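Local coordinates for ActII protein (Streptomyces coelicolor, PDB 2OPT) that probably represses transcription as a TetR-family, helix-turn-helix DNA-binding regulator that also binds the antibiotic actinorhodin and one of its biosynthetic precursors, at residues D9-T14 and A41-H46. Sequence-based numbering, arbitrary orientation.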
ATOM      1  N   ASP A   9     -17.942 -21.794 -11.703  1.00 30.96           N
ATOM      2  CA  ASP A   9     -17.858 -21.808 -10.238  1.00 32.22           C
ATOM      3  C   ASP A   9     -17.014 -22.952  -9.707  1.00 31.36           C
ATOM      4  O   ASP A   9     -16.299 -22.765  -8.716  1.00 32.52           O
ATOM      5  CB  ASP A   9     -19.241 -21.842  -9.558  1.00 33.92           C
ATOM      6  CG  ASP A   9     -19.148 -21.671  -7.990  1.00 37.20           C
ATOM      7  OD1 ASP A   9     -18.510 -20.669  -7.492  1.00 36.94           O
ATOM      8  OD2 ASP A   9     -19.722 -22.558  -7.267  1.00 41.92           O
ATOM      9  N   ARG A  10     -17.131 -24.146 -10.296  1.00 30.12           N
ATOM     10  CA  ARG A  10     -16.458 -25.336  -9.708  1.00 29.76           C
ATOM     11  C   ARG A  10     -14.974 -25.116  -9.950  1.00 28.15           C
ATOM     12  O   ARG A  10     -14.109 -25.448  -9.156  1.00 26.86           O
ATOM     13  CB  ARG A  10     -16.916 -26.618 -10.421  1.00 29.53           C
ATOM     14  CG  ARG A  10     -16.010 -27.839 -10.214  1.00 34.08           C
ATOM     15  CD  ARG A  10     -15.835 -28.188  -8.744  1.00 35.45           C
ATOM     16  NE  ARG A  10     -17.125 -28.511  -8.117  1.00 41.03           N
ATOM     17  CZ  ARG A  10     -17.387 -28.356  -6.816  1.00 42.79           C
ATOM     18  NH1 ARG A  10     -18.587 -28.702  -6.323  1.00 41.48           N
ATOM     19  NH2 ARG A  10     -16.448 -27.857  -6.018  1.00 41.21           N
ATOM     20  N   ILE A  11     -14.684 -24.583 -11.096  1.00 25.16           N
ATOM     21  CA  ILE A  11     -13.306 -24.298 -11.428  1.00 26.85           C
ATOM     22  C   ILE A  11     -12.660 -23.303 -10.443  1.00 26.02           C
ATOM     23  O   ILE A  11     -11.533 -23.489 -10.003  1.00 25.29           O
ATOM     24  CB  ILE A  11     -13.195 -23.700 -12.863  1.00 26.83           C
ATOM     25  CG1 ILE A  11     -13.609 -24.719 -13.977  1.00 26.96           C
ATOM     26  CG2 ILE A  11     -11.716 -23.145 -13.139  1.00 29.68           C
ATOM     27  CD1 ILE A  11     -13.772 -23.998 -15.461  1.00 26.67           C
ATOM     28  N   VAL A  12     -13.342 -22.193 -10.199  1.00 26.74           N
ATOM     29  CA  VAL A  12     -12.815 -21.143  -9.313  1.00 25.80           C
ATOM     30  C   VAL A  12     -12.684 -21.604  -7.888  1.00 26.68           C
ATOM     31  O   VAL A  12     -11.727 -21.258  -7.208  1.00 26.52           O
ATOM     32  CB  VAL A  12     -13.636 -19.806  -9.506  1.00 28.24           C
ATOM     33  CG1 VAL A  12     -13.126 -18.704  -8.581  1.00 29.26           C
ATOM     34  CG2 VAL A  12     -13.431 -19.359 -10.925  1.00 23.81           C
ATOM     35  N   VAL A  13     -13.652 -22.384  -7.413  1.00 24.80           N
ATOM     36  CA  VAL A  13     -13.609 -22.850  -6.090  1.00 26.78           C
ATOM     37  C   VAL A  13     -12.369 -23.757  -5.919  1.00 27.38           C
ATOM     38  O   VAL A  13     -11.695 -23.667  -4.926  1.00 27.89           O
ATOM     39  CB  VAL A  13     -14.896 -23.671  -5.784  1.00 27.31           C
ATOM     40  CG1 VAL A  13     -14.735 -24.582  -4.488  1.00 32.59           C
ATOM     41  CG2 VAL A  13     -16.099 -22.759  -5.642  1.00 28.65           C
ATOM     42  N   THR A  14     -12.132 -24.654  -6.887  1.00 27.33           N
ATOM     43  CA  THR A  14     -10.978 -25.549  -6.886  1.00 26.92           C
ATOM     44  C   THR A  14      -9.702 -24.741  -6.871  1.00 25.35           C
ATOM     45  O   THR A  14      -8.803 -25.035  -6.121  1.00 24.73           O
ATOM     46  CB  THR A  14     -11.046 -26.446  -8.158  1.00 28.57           C
ATOM     47  OG1 THR A  14     -12.248 -27.231  -8.081  1.00 28.36           O
ATOM     48  CG2 THR A  14      -9.838 -27.389  -8.265  1.00 31.25           C
ATOM     49  N   ALA A  41      -8.739 -27.561 -23.028  1.00 47.67           N
ATOM     50  CA  ALA A  41      -9.662 -26.780 -23.861  1.00 47.16           C
ATOM     51  C   ALA A  41     -10.852 -26.317 -23.033  1.00 44.77           C
ATOM     52  O   ALA A  41     -11.160 -25.159 -23.028  1.00 44.38           O
ATOM     53  CB  ALA A  41     -10.140 -27.565 -25.115  1.00 49.42           C
ATOM     54  N   SER A  42     -11.493 -27.241 -22.331  1.00 44.00           N
ATOM     55  CA  SER A  42     -12.679 -26.949 -21.534  1.00 43.31           C
ATOM     56  C   SER A  42     -12.367 -26.020 -20.339  1.00 40.60           C
ATOM     57  O   SER A  42     -13.213 -25.210 -19.956  1.00 40.10           O
ATOM     58  CB  SER A  42     -13.346 -28.253 -21.097  1.00 44.32           C
ATOM     59  OG  SER A  42     -12.429 -28.971 -20.307  1.00 49.38           O
ATOM     60  N   LEU A  43     -11.143 -26.085 -19.805  1.00 39.51           N
ATOM     61  CA  LEU A  43     -10.695 -25.128 -18.785  1.00 38.02           C
ATOM     62  C   LEU A  43     -10.557 -23.744 -19.401  1.00 37.11           C
ATOM     63  O   LEU A  43     -11.073 -22.754 -18.888  1.00 35.19           O
ATOM     64  CB  LEU A  43      -9.356 -25.566 -18.168  1.00 38.34           C
ATOM     65  CG  LEU A  43      -8.726 -24.666 -17.117  1.00 38.83           C
ATOM     66  CD1 LEU A  43      -9.621 -24.539 -15.917  1.00 37.16           C
ATOM     67  CD2 LEU A  43      -7.368 -25.190 -16.680  1.00 38.32           C
ATOM     68  N   TYR A  44      -9.889 -23.665 -20.532  1.00 37.93           N
ATOM     69  CA  TYR A  44      -9.711 -22.371 -21.129  1.00 39.25           C
ATOM     70  C   TYR A  44     -11.032 -21.746 -21.684  1.00 39.15           C
ATOM     71  O   TYR A  44     -11.230 -20.532 -21.583  1.00 39.62           O
ATOM     72  CB  TYR A  44      -8.646 -22.411 -22.225  1.00 42.06           C
ATOM     73  CG  TYR A  44      -8.426 -21.045 -22.793  1.00 45.29           C
ATOM     74  CD1 TYR A  44      -9.318 -20.524 -23.728  1.00 49.81           C
ATOM     75  CD2 TYR A  44      -7.336 -20.244 -22.388  1.00 48.15           C
ATOM     76  CE1 TYR A  44      -9.142 -19.250 -24.288  1.00 48.77           C
ATOM     77  CE2 TYR A  44      -7.155 -18.946 -22.942  1.00 48.89           C
ATOM     78  CZ  TYR A  44      -8.087 -18.467 -23.876  1.00 49.37           C
ATOM     79  OH  TYR A  44      -7.998 -17.212 -24.465  1.00 54.14           O
ATOM     80  N   ALA A  45     -11.913 -22.550 -22.286  1.00 38.29           N
ATOM     81  CA  ALA A  45     -13.259 -22.058 -22.679  1.00 38.42           C
ATOM     82  C   ALA A  45     -13.965 -21.316 -21.519  1.00 37.43           C
ATOM     83  O   ALA A  45     -14.650 -20.319 -21.735  1.00 37.77           O
ATOM     84  CB  ALA A  45     -14.116 -23.204 -23.137  1.00 38.47           C
ATOM     85  N   HIS A  46     -13.764 -21.801 -20.292  1.00 36.45           N
ATOM     86  CA  HIS A  46     -14.478 -21.325 -19.104  1.00 36.65           C
ATOM     87  C   HIS A  46     -13.829 -20.190 -18.361  1.00 37.71           C
ATOM     88  O   HIS A  46     -14.550 -19.322 -17.797  1.00 38.66           O
ATOM     89  CB  HIS A  46     -14.709 -22.460 -18.092  1.00 37.11           C
ATOM     90  CG  HIS A  46     -15.934 -23.271 -18.374  1.00 35.90           C
ATOM     91  ND1 HIS A  46     -15.896 -24.463 -19.063  1.00 38.42           N
ATOM     92  CD2 HIS A  46     -17.236 -23.017 -18.133  1.00 36.51           C
ATOM     93  CE1 HIS A  46     -17.128 -24.909 -19.233  1.00 38.15           C
ATOM     94  NE2 HIS A  46     -17.955 -24.055 -18.666  1.00 37.06           N
TER
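In the N-terminal helical domain of this TetR-type repressor, Ile11 of helix 8-22 packs against Leu43 and His46 of helix 40-47. Between 9-14 and 41-46 the nearest CA atoms are those of Ile11 and Leu43, 7.9 Å apart, and the contact is made by side chains. Ile11 points at the other helix and divides its branches between the two partners. Its CG2 methyl, which a chi1 of -66° sets opposite the backbone N, meets CD1 of Leu43 at 3.7 Å, while the longer CG1-CD1 arm runs to His46. There CD1 of Ile11 comes obliquely upon the CB end of His46 and its ring, the two side chains crossing at about a right angle; the exact spacing is doubtful. Helix 40-47 forms the second half of the predicted helix-turn-helix motif, the recognition helix in this family, and the buried Ile11-Leu43 pair packs it against helix 8-22. Leu43 also touches Met29 of helix 29-36, and Leu6 touches both Ile11 and His46. Replacing the imidazole of His46 by the methyl of an alanine is likely to leave O of Ser42 without its side-chain donor and open a gap beside the Ile11 arm. That imidazole is held by its own helix: ND1 of His46 donates to O of Ser42 at 2.9 Å, with an N-H...O angle of 161° and the oxygen in the ring plane.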